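Local coordinates for Serine/threonine protein phosphatase Stp1 (PDB 2PK0), which removes phosphate from phosphoserine and phosphothreonine in proteins, as a bacterial magnesium-binding phosphatase of the PP2C family, probably in signalling, at residues 77-82 and 108-113; 73-78 and 115-120; 35-40 and 241-246. One frame throughout, in Å; residues are numbered along the deposited sequence.

Contact 1 of 3, residues 77-82 and 108-113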
loop_
_atom_site.group_PDB
_atom_site.type_symbol
_atom_site.label_atom_id
_atom_site.label_comp_id
_atom_site.label_asym_id
_atom_site.label_seq_id
_atom_site.Cartn_x
_atom_site.Cartn_y
_atom_site.Cartn_z
ATOM N N ASP A 77 -12.143 13.214 3.922
ATOM C CA ASP A 77 -11.597 14.556 4.150
ATOM C C ASP A 77 -10.263 14.431 4.860
ATOM O O ASP A 77 -9.300 15.074 4.462
ATOM C CB ASP A 77 -12.532 15.434 5.003
ATOM C CG ASP A 77 -13.771 15.903 4.255
ATOM O OD1 ASP A 77 -13.803 15.861 2.999
ATOM O OD2 ASP A 77 -14.723 16.327 4.946
ATOM N N TRP A 78 -10.224 13.586 5.891
ATOM C CA TRP A 78 -9.019 13.367 6.676
ATOM C C TRP A 78 -7.825 12.855 5.839
ATOM O O TRP A 78 -6.689 13.291 6.047
ATOM C CB TRP A 78 -9.305 12.429 7.852
ATOM C CG TRP A 78 -8.127 12.214 8.763
ATOM C CD1 TRP A 78 -7.798 12.953 9.869
ATOM C CD2 TRP A 78 -7.116 11.194 8.649
ATOM N NE1 TRP A 78 -6.648 12.470 10.439
ATOM C CE2 TRP A 78 -6.203 11.392 9.713
ATOM C CE3 TRP A 78 -6.883 10.145 7.740
ATOM C CZ2 TRP A 78 -5.080 10.563 9.906
ATOM C CZ3 TRP A 78 -5.756 9.327 7.929
ATOM C CH2 TRP A 78 -4.879 9.541 9.008
ATOM N N MET A 79 -8.086 11.942 4.903
ATOM C CA MET A 79 -7.015 11.368 4.109
ATOM C C MET A 79 -6.404 12.405 3.167
ATOM O O MET A 79 -5.194 12.579 3.133
ATOM C CB MET A 79 -7.492 10.142 3.332
ATOM C CG MET A 79 -7.701 8.922 4.195
ATOM S SD MET A 79 -8.434 7.544 3.284
ATOM C CE MET A 79 -8.280 6.217 4.472
ATOM N N LEU A 80 -7.249 13.116 2.438
ATOM C CA LEU A 80 -6.792 14.124 1.495
ATOM C C LEU A 80 -5.994 15.231 2.166
ATOM O O LEU A 80 -5.012 15.707 1.607
ATOM C CB LEU A 80 -7.985 14.720 0.752
ATOM C CG LEU A 80 -8.651 13.791 -0.256
ATOM C CD1 LEU A 80 -9.886 14.460 -0.847
ATOM C CD2 LEU A 80 -7.659 13.417 -1.341
ATOM N N VAL A 81 -6.411 15.607 3.373
ATOM C CA VAL A 81 -5.749 16.651 4.146
ATOM C C VAL A 81 -4.404 16.200 4.752
ATOM O O VAL A 81 -3.387 16.852 4.521
ATOM C CB VAL A 81 -6.706 17.230 5.208
ATOM C CG1 VAL A 81 -5.960 18.093 6.232
ATOM C CG2 VAL A 81 -7.827 18.030 4.520
ATOM N N SER A 82 -4.392 15.080 5.483
ATOM C CA SER A 82 -3.179 14.556 6.143
ATOM C C SER A 82 -2.050 14.198 5.181
ATOM O O SER A 82 -0.868 14.353 5.492
ATOM C CB SER A 82 -3.502 13.301 6.958
ATOM O OG SER A 82 -4.679 13.473 7.724
ATOM N N ALA A 108 -3.281 3.862 2.359
ATOM C CA ALA A 108 -3.927 4.063 3.629
ATOM C C ALA A 108 -5.345 3.548 3.491
ATOM O O ALA A 108 -6.084 3.984 2.616
ATOM C CB ALA A 108 -3.909 5.533 4.002
ATOM N N VAL A 109 -5.703 2.573 4.318
ATOM C CA VAL A 109 -6.980 1.873 4.168
ATOM C C VAL A 109 -7.703 1.868 5.495
ATOM O O VAL A 109 -7.147 1.406 6.495
ATOM C CB VAL A 109 -6.783 0.400 3.756
ATOM C CG1 VAL A 109 -8.129 -0.267 3.492
ATOM C CG2 VAL A 109 -5.904 0.287 2.546
ATOM N N ALA A 110 -8.924 2.395 5.507
ATOM C CA ALA A 110 -9.761 2.367 6.697
ATOM C C ALA A 110 -10.968 1.471 6.443
ATOM O O ALA A 110 -11.510 1.468 5.326
ATOM C CB ALA A 110 -10.217 3.739 7.043
ATOM N N ILE A 111 -11.387 0.720 7.465
ATOM C CA ILE A 111 -12.487 -0.224 7.312
ATOM C C ILE A 111 -13.681 0.246 8.114
ATOM O O ILE A 111 -13.654 0.210 9.339
ATOM C CB ILE A 111 -12.134 -1.631 7.822
ATOM C CG1 ILE A 111 -10.874 -2.174 7.163
ATOM C CG2 ILE A 111 -13.270 -2.585 7.559
ATOM C CD1 ILE A 111 -10.368 -3.447 7.846
ATOM N N VAL A 112 -14.732 0.670 7.418
ATOM C CA VAL A 112 -15.973 1.105 8.042
ATOM C C VAL A 112 -17.077 0.076 7.770
ATOM O O VAL A 112 -17.538 -0.060 6.629
ATOM C CB VAL A 112 -16.413 2.457 7.477
ATOM C CG1 VAL A 112 -17.645 2.969 8.210
ATOM C CG2 VAL A 112 -15.292 3.425 7.579
ATOM N N GLY A 113 -17.497 -0.635 8.811
ATOM C CA GLY A 113 -18.385 -1.778 8.637
ATOM C C GLY A 113 -17.745 -2.824 7.751
ATOM O O GLY A 113 -16.696 -3.370 8.092
#
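Met79 reaches from helix 77-82 to the backbone of Ala108 and Ala110, and its terminal methyl makes every close approach between the two segments. Met79 CE lies 3.6 Å from Ala108 O and 4.0 Å from Ala110 N, while Ala110 CB is 4.1 Å from Met79 CE and Ala108 CB is 4.4 Å from Met79 CE. The side chain spans this distance because CG stands anti to the carbonyl carbon (chi1 -74°) and everything beyond CG is extended. The helix and strand axes pass 10.7 Å apart and run nearly antiparallel, at 162°; two alanines pointing toward the helix leave room for one long thioether between the backbones. This is the layer of a PP2C fold in which helix 72-96, beside helix 48-64, covers part of the outer face of the sheet containing strands 35-43, 103-112 and 115-121. Leu36 and Ala119, on the strands flanking 103-112, also touch Met79, so the packed side is continuous with the neighbouring strands. The other side of the helix is different: Asp77 and Val81 are solvent-exposed, and neither side chain touches the strand. Trp78 is buried and starts toward the strand without touching it; its NE1 is hydrogen-bonded to Asp63 OD2. Ser82 OG lies over the centre of the indole ring and donates to Trp78 O, which takes the Ser82 N-H from the opposite face of its carbonyl plane. Between the segments there is a van der Waals contact of one methyl with peptide atoms and two alanine methyls, without hydrogen bonds, which implies complementarity of shape and not directional bonding.

Contact 2 of 3, residues 73-78 and 115-120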
loop_
_atom_site.group_PDB
_atom_site.type_symbol
_atom_site.label_atom_id
_atom_site.label_comp_id
_atom_site.label_asym_id
_atom_site.label_seq_id
_atom_site.Cartn_x
_atom_site.Cartn_y
_atom_site.Cartn_z
ATOM N N SER A 73 -17.157 9.889 4.552
ATOM C CA SER A 73 -16.900 11.203 3.998
ATOM C C SER A 73 -15.967 12.003 4.899
ATOM O O SER A 73 -15.205 12.847 4.416
ATOM C CB SER A 73 -18.229 11.944 3.800
ATOM O OG SER A 73 -18.948 12.048 5.023
ATOM N N GLU A 74 -16.028 11.724 6.200
ATOM C CA GLU A 74 -15.185 12.391 7.182
ATOM C C GLU A 74 -13.766 11.826 7.122
ATOM O O GLU A 74 -12.763 12.560 7.234
ATOM C CB GLU A 74 -15.757 12.200 8.588
ATOM C CG GLU A 74 -17.230 12.571 8.745
ATOM C CD GLU A 74 -17.771 12.313 10.155
ATOM O OE1 GLU A 74 -17.899 11.133 10.573
ATOM O OE2 GLU A 74 -18.088 13.303 10.844
ATOM N N ILE A 75 -13.701 10.514 6.938
ATOM C CA ILE A 75 -12.455 9.795 6.793
ATOM C C ILE A 75 -11.768 10.209 5.487
ATOM O O ILE A 75 -10.539 10.401 5.449
ATOM C CB ILE A 75 -12.722 8.269 6.880
ATOM C CG1 ILE A 75 -13.058 7.904 8.318
ATOM C CG2 ILE A 75 -11.519 7.442 6.452
ATOM C CD1 ILE A 75 -13.585 6.539 8.475
ATOM N N ARG A 76 -12.564 10.383 4.432
ATOM C CA ARG A 76 -12.052 10.882 3.144
ATOM C C ARG A 76 -11.454 12.301 3.236
ATOM O O ARG A 76 -10.377 12.549 2.706
ATOM C CB ARG A 76 -13.133 10.845 2.067
ATOM C CG ARG A 76 -12.578 11.024 0.681
ATOM C CD ARG A 76 -13.610 11.503 -0.318
ATOM N NE ARG A 76 -13.817 12.936 -0.201
ATOM C CZ ARG A 76 -13.498 13.842 -1.123
ATOM N NH1 ARG A 76 -12.947 13.490 -2.281
ATOM N NH2 ARG A 76 -13.754 15.119 -0.873
ATOM N N ASP A 77 -12.143 13.214 3.922
ATOM C CA ASP A 77 -11.597 14.556 4.150
ATOM C C ASP A 77 -10.263 14.431 4.860
ATOM O O ASP A 77 -9.300 15.074 4.462
ATOM C CB ASP A 77 -12.532 15.434 5.003
ATOM C CG ASP A 77 -13.771 15.903 4.255
ATOM O OD1 ASP A 77 -13.803 15.861 2.999
ATOM O OD2 ASP A 77 -14.723 16.327 4.946
ATOM N N TRP A 78 -10.224 13.586 5.891
ATOM C CA TRP A 78 -9.019 13.367 6.676
ATOM C C TRP A 78 -7.825 12.855 5.839
ATOM O O TRP A 78 -6.689 13.291 6.047
ATOM C CB TRP A 78 -9.305 12.429 7.852
ATOM C CG TRP A 78 -8.127 12.214 8.763
ATOM C CD1 TRP A 78 -7.798 12.953 9.869
ATOM C CD2 TRP A 78 -7.116 11.194 8.649
ATOM N NE1 TRP A 78 -6.648 12.470 10.439
ATOM C CE2 TRP A 78 -6.203 11.392 9.713
ATOM C CE3 TRP A 78 -6.883 10.145 7.740
ATOM C CZ2 TRP A 78 -5.080 10.563 9.906
ATOM C CZ3 TRP A 78 -5.756 9.327 7.929
ATOM C CH2 TRP A 78 -4.879 9.541 9.008
ATOM N N ASN A 115 -17.262 -1.884 4.420
ATOM C CA ASN A 115 -16.706 -1.050 3.371
ATOM C C ASN A 115 -15.268 -0.662 3.704
ATOM O O ASN A 115 -14.899 -0.516 4.870
ATOM C CB ASN A 115 -17.555 0.219 3.176
ATOM C CG ASN A 115 -18.869 -0.057 2.482
ATOM O OD1 ASN A 115 -18.932 -0.132 1.247
ATOM N ND2 ASN A 115 -19.930 -0.194 3.263
ATOM N N ILE A 116 -14.460 -0.504 2.672
ATOM C CA ILE A 116 -13.151 0.094 2.824
ATOM C C ILE A 116 -13.136 1.405 2.051
ATOM O O ILE A 116 -13.854 1.561 1.061
ATOM C CB ILE A 116 -12.004 -0.800 2.285
ATOM C CG1 ILE A 116 -12.325 -1.310 0.890
ATOM C CG2 ILE A 116 -11.771 -1.992 3.181
ATOM C CD1 ILE A 116 -11.115 -1.642 0.099
ATOM N N ILE A 117 -12.336 2.349 2.533
ATOM C CA ILE A 117 -11.954 3.486 1.737
ATOM C C ILE A 117 -10.423 3.629 1.749
ATOM O O ILE A 117 -9.779 3.586 2.804
ATOM C CB ILE A 117 -12.670 4.794 2.164
ATOM C CG1 ILE A 117 -12.167 5.981 1.319
ATOM C CG2 ILE A 117 -12.480 5.052 3.638
ATOM C CD1 ILE A 117 -13.070 7.203 1.341
ATOM N N PHE A 118 -9.835 3.772 0.568
ATOM C CA PHE A 118 -8.415 3.917 0.511
ATOM C C PHE A 118 -7.949 5.222 -0.109
ATOM O O PHE A 118 -8.644 5.811 -0.921
ATOM C CB PHE A 118 -7.771 2.710 -0.188
ATOM C CG PHE A 118 -8.114 2.576 -1.654
ATOM C CD1 PHE A 118 -7.389 3.267 -2.636
ATOM C CD2 PHE A 118 -9.127 1.723 -2.065
ATOM C CE1 PHE A 118 -7.687 3.131 -3.982
ATOM C CE2 PHE A 118 -9.435 1.581 -3.428
ATOM C CZ PHE A 118 -8.719 2.280 -4.378
ATOM N N ALA A 119 -6.747 5.636 0.279
ATOM C CA ALA A 119 -5.980 6.653 -0.422
ATOM C C ALA A 119 -4.705 5.981 -0.932
ATOM O O ALA A 119 -4.111 5.178 -0.210
ATOM C CB ALA A 119 -5.635 7.795 0.510
ATOM N N HIS A 120 -4.268 6.338 -2.144
ATOM C CA HIS A 120 -3.180 5.625 -2.838
ATOM C C HIS A 120 -2.265 6.574 -3.617
ATOM O O HIS A 120 -2.744 7.399 -4.366
ATOM C CB HIS A 120 -3.790 4.575 -3.770
ATOM C CG HIS A 120 -2.966 4.261 -4.976
ATOM N ND1 HIS A 120 -1.753 3.608 -4.904
ATOM C CD2 HIS A 120 -3.203 4.471 -6.293
ATOM C CE1 HIS A 120 -1.274 3.444 -6.124
ATOM N NE2 HIS A 120 -2.131 3.962 -6.984
#
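Arg76 of helix 73-78 and Ile117 of strand 115-120 are the residues whose CA atoms lie nearest across the contact, 7.5 Å apart. That spacing, too wide for backbone bonding, is filled by three side chains. Ile117 points toward the helix and carries the strand's whole share, dividing its two branches between successive helical residues. Its CG2 meets Ile75 CG2 at 3.8 Å, the two isoleucines sliding past one another in opposite senses. The longer branch goes the other way: with CG1 anti to the backbone N (chi1 177°) and chi2 also extended, CD1 arrives 3.7 Å from Arg76 CB and 3.9 Å from Arg76 CG. In the PP2C β-sandwich, where two antiparallel sheets are packed between layers of helices, this is an outer helix-on-sheet interface, and Ile117 sits on the sheet face that helix 72-96 covers in part. Ile75 extends the same hydrophobic patch onto Ala110 and Val112 of the adjoining strand, while Leu72 also touches Ile117. Alternation along the strand sends Ile116 to the other face, against Val109 and Ile111. Arg76 forms the exposed border of the contact. Its aliphatic base lies against Ile117 CD1, whereas a bend at chi3 (80°) carries the guanidinium away from the strand. There Arg76 NH2 has a long salt bridge of 3.9 Å to Asp77 OD1, the next residue on the helix, and the arginine side chain also touches Leu181 of the edge strand 180-185.

Contact 3 of 3, residues 35-40 and 241-246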
loop_
_atom_site.group_PDB
_atom_site.type_symbol
_atom_site.label_atom_id
_atom_site.label_comp_id
_atom_site.label_asym_id
_atom_site.label_seq_id
_atom_site.Cartn_x
_atom_site.Cartn_y
_atom_site.Cartn_z
ATOM N N PRO A 35 -10.607 0.810 12.300
ATOM C CA PRO A 35 -9.229 0.438 12.035
ATOM C C PRO A 35 -8.678 1.151 10.813
ATOM O O PRO A 35 -9.425 1.417 9.875
ATOM C CB PRO A 35 -9.290 -1.074 11.752
ATOM C CG PRO A 35 -10.699 -1.444 11.664
ATOM C CD PRO A 35 -11.559 -0.237 11.888
ATOM N N LEU A 36 -7.378 1.451 10.830
ATOM C CA LEU A 36 -6.693 1.993 9.679
ATOM C C LEU A 36 -5.373 1.257 9.501
ATOM O O LEU A 36 -4.652 1.020 10.460
ATOM C CB LEU A 36 -6.442 3.486 9.879
ATOM C CG LEU A 36 -5.706 4.255 8.782
ATOM C CD1 LEU A 36 -6.636 4.665 7.644
ATOM C CD2 LEU A 36 -5.055 5.464 9.377
ATOM N N ILE A 37 -5.062 0.902 8.262
ATOM C CA ILE A 37 -3.846 0.190 7.922
ATOM C C ILE A 37 -3.091 1.095 6.992
ATOM O O ILE A 37 -3.654 1.587 6.016
ATOM C CB ILE A 37 -4.169 -1.080 7.159
ATOM C CG1 ILE A 37 -4.884 -2.079 8.064
ATOM C CG2 ILE A 37 -2.916 -1.690 6.575
ATOM C CD1 ILE A 37 -5.608 -3.128 7.311
ATOM N N ILE A 38 -1.828 1.362 7.322
ATOM C CA ILE A 38 -0.983 2.195 6.504
ATOM C C ILE A 38 0.277 1.454 6.081
ATOM O O ILE A 38 1.056 1.029 6.917
ATOM C CB ILE A 38 -0.582 3.480 7.234
ATOM C CG1 ILE A 38 -1.761 4.060 7.996
ATOM C CG2 ILE A 38 -0.087 4.521 6.237
ATOM C CD1 ILE A 38 -1.443 5.400 8.611
ATOM N N LEU A 39 0.466 1.322 4.770
ATOM C CA LEU A 39 1.655 0.704 4.181
ATOM C C LEU A 39 2.427 1.767 3.393
ATOM O O LEU A 39 1.821 2.523 2.616
ATOM C CB LEU A 39 1.235 -0.444 3.246
ATOM C CG LEU A 39 2.272 -1.400 2.633
ATOM C CD1 LEU A 39 1.650 -2.729 2.346
ATOM C CD2 LEU A 39 2.908 -0.877 1.333
ATOM N N ALA A 40 3.753 1.810 3.546
ATOM C CA ALA A 40 4.537 2.826 2.839
ATOM C C ALA A 40 5.833 2.287 2.308
ATOM O O ALA A 40 6.569 1.633 3.029
ATOM C CB ALA A 40 4.801 4.004 3.731
ATOM N N ALA A 241 -0.148 -6.287 3.818
ATOM C CA ALA A 241 -1.274 -6.368 4.749
ATOM C C ALA A 241 -2.374 -7.218 4.143
ATOM O O ALA A 241 -2.810 -6.976 3.007
ATOM C CB ALA A 241 -1.811 -5.003 5.063
ATOM N N LEU A 242 -2.829 -8.216 4.887
ATOM C CA LEU A 242 -3.952 -9.030 4.433
ATOM C C LEU A 242 -5.104 -8.850 5.380
ATOM O O LEU A 242 -4.898 -8.858 6.591
ATOM C CB LEU A 242 -3.594 -10.506 4.399
ATOM C CG LEU A 242 -2.584 -11.010 3.380
ATOM C CD1 LEU A 242 -2.177 -12.405 3.798
ATOM C CD2 LEU A 242 -3.180 -11.023 1.992
ATOM N N VAL A 243 -6.305 -8.662 4.824
ATOM C CA VAL A 243 -7.535 -8.634 5.600
ATOM C C VAL A 243 -8.482 -9.733 5.083
ATOM O O VAL A 243 -8.836 -9.737 3.917
ATOM C CB VAL A 243 -8.257 -7.273 5.504
ATOM C CG1 VAL A 243 -9.397 -7.194 6.523
ATOM C CG2 VAL A 243 -7.283 -6.108 5.681
ATOM N N TYR A 244 -8.885 -10.657 5.952
ATOM C CA TYR A 244 -9.844 -11.706 5.602
ATOM C C TYR A 244 -11.221 -11.408 6.208
ATOM O O TYR A 244 -11.322 -11.054 7.383
ATOM C CB TYR A 244 -9.336 -13.070 6.084
ATOM C CG TYR A 244 -10.351 -14.185 5.926
ATOM C CD1 TYR A 244 -10.766 -14.602 4.659
ATOM C CD2 TYR A 244 -10.888 -14.829 7.036
ATOM C CE1 TYR A 244 -11.683 -15.612 4.504
ATOM C CE2 TYR A 244 -11.817 -15.829 6.888
ATOM C CZ TYR A 244 -12.207 -16.214 5.620
ATOM O OH TYR A 244 -13.129 -17.212 5.469
ATOM N N VAL A 245 -12.280 -11.561 5.417
ATOM C CA VAL A 245 -13.633 -11.203 5.874
ATOM C C VAL A 245 -14.380 -12.440 6.326
ATOM O O VAL A 245 -14.807 -13.251 5.500
ATOM C CB VAL A 245 -14.425 -10.503 4.765
ATOM C CG1 VAL A 245 -15.751 -10.037 5.267
ATOM C CG2 VAL A 245 -13.643 -9.326 4.238
ATOM N N GLU A 246 -14.541 -12.577 7.639
ATOM C CA GLU A 246 -15.029 -13.826 8.237
ATOM C C GLU A 246 -16.495 -14.114 7.962
ATOM O O GLU A 246 -17.297 -13.197 7.802
ATOM C CB GLU A 246 -14.745 -13.874 9.746
ATOM C CG GLU A 246 -13.258 -13.982 10.085
ATOM C CD GLU A 246 -12.972 -14.154 11.578
ATOM O OE1 GLU A 246 -13.508 -13.378 12.401
ATOM O OE2 GLU A 246 -12.185 -15.065 11.926
#
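No ring enters the contact of Ile37 and Leu39 with Ala241 and Val243; the ring nearest to them in sequence, Tyr244, takes no part, having Glu246 N 4.2 Å above one face, offset toward the rim, and Tyr191 as a ring neighbour. The contact belongs to the centre of the PP2C β-sandwich, where strand 35-40 of one antiparallel sheet faces strand 241-245 of the other. Their axes come no closer than 9.3 Å and their directions differ by 150°, a separation that suits facing sheets and excludes pairing within one sheet. Alternation sorts the side chains: Ile37 and Leu39 point toward the opposing strand, whereas Ile38 starts away from it and touches Val57 and Leu60 of helix 48-64. On the other strand Ala241 and Val243 face inward and Leu242 faces away. Ile37 does most of the joining, because its branches diverge. CG2, anti to the backbone N, meets Ala241 CB at 3.8 Å; CG1, set beside that N (chi1 -68°), leads CD1 to Val243 CG2, again at 3.8 Å, the two side chains meeting at a slant. Ile8 and Leu10 of strand 6-13 adjoin the same core, on Ile37 and Ala241 respectively. Toward its C-terminal end the first strand approaches the metal site: Asp41, which follows this segment, binds both magnesium ions, Asp236 lies shortly before the second, and the side chain of Leu39 is about 8 Å from a magnesium ion. Leu39 is the looser partner, its CD1 lying 4.2 Å from Ala241 N.

Overall arrangement
After strands 6-13 and 23-29 the chain forms strand 35-43, whose partner in contact 3 arrives 200 residues later, in strand 238-245. Contact 3 thus closes the widest loop and joins the two sheets. Contacts 1 and 2 both nest inside it, starting together on helix 72-96, where they share Asp77 and Trp78. The chain returns at 108-113 for contact 1, after 25 residues, then turns into 115-120 for contact 2; their centres are 3 Å apart. Strand 103-112 pairs with 115-121 through Ala108 O to Ala119 N and with 35-43 through Val109 O to Ile37 N, so one sheet carries helices 48-64 and 72-96 on one face and the opposing sheet on the other.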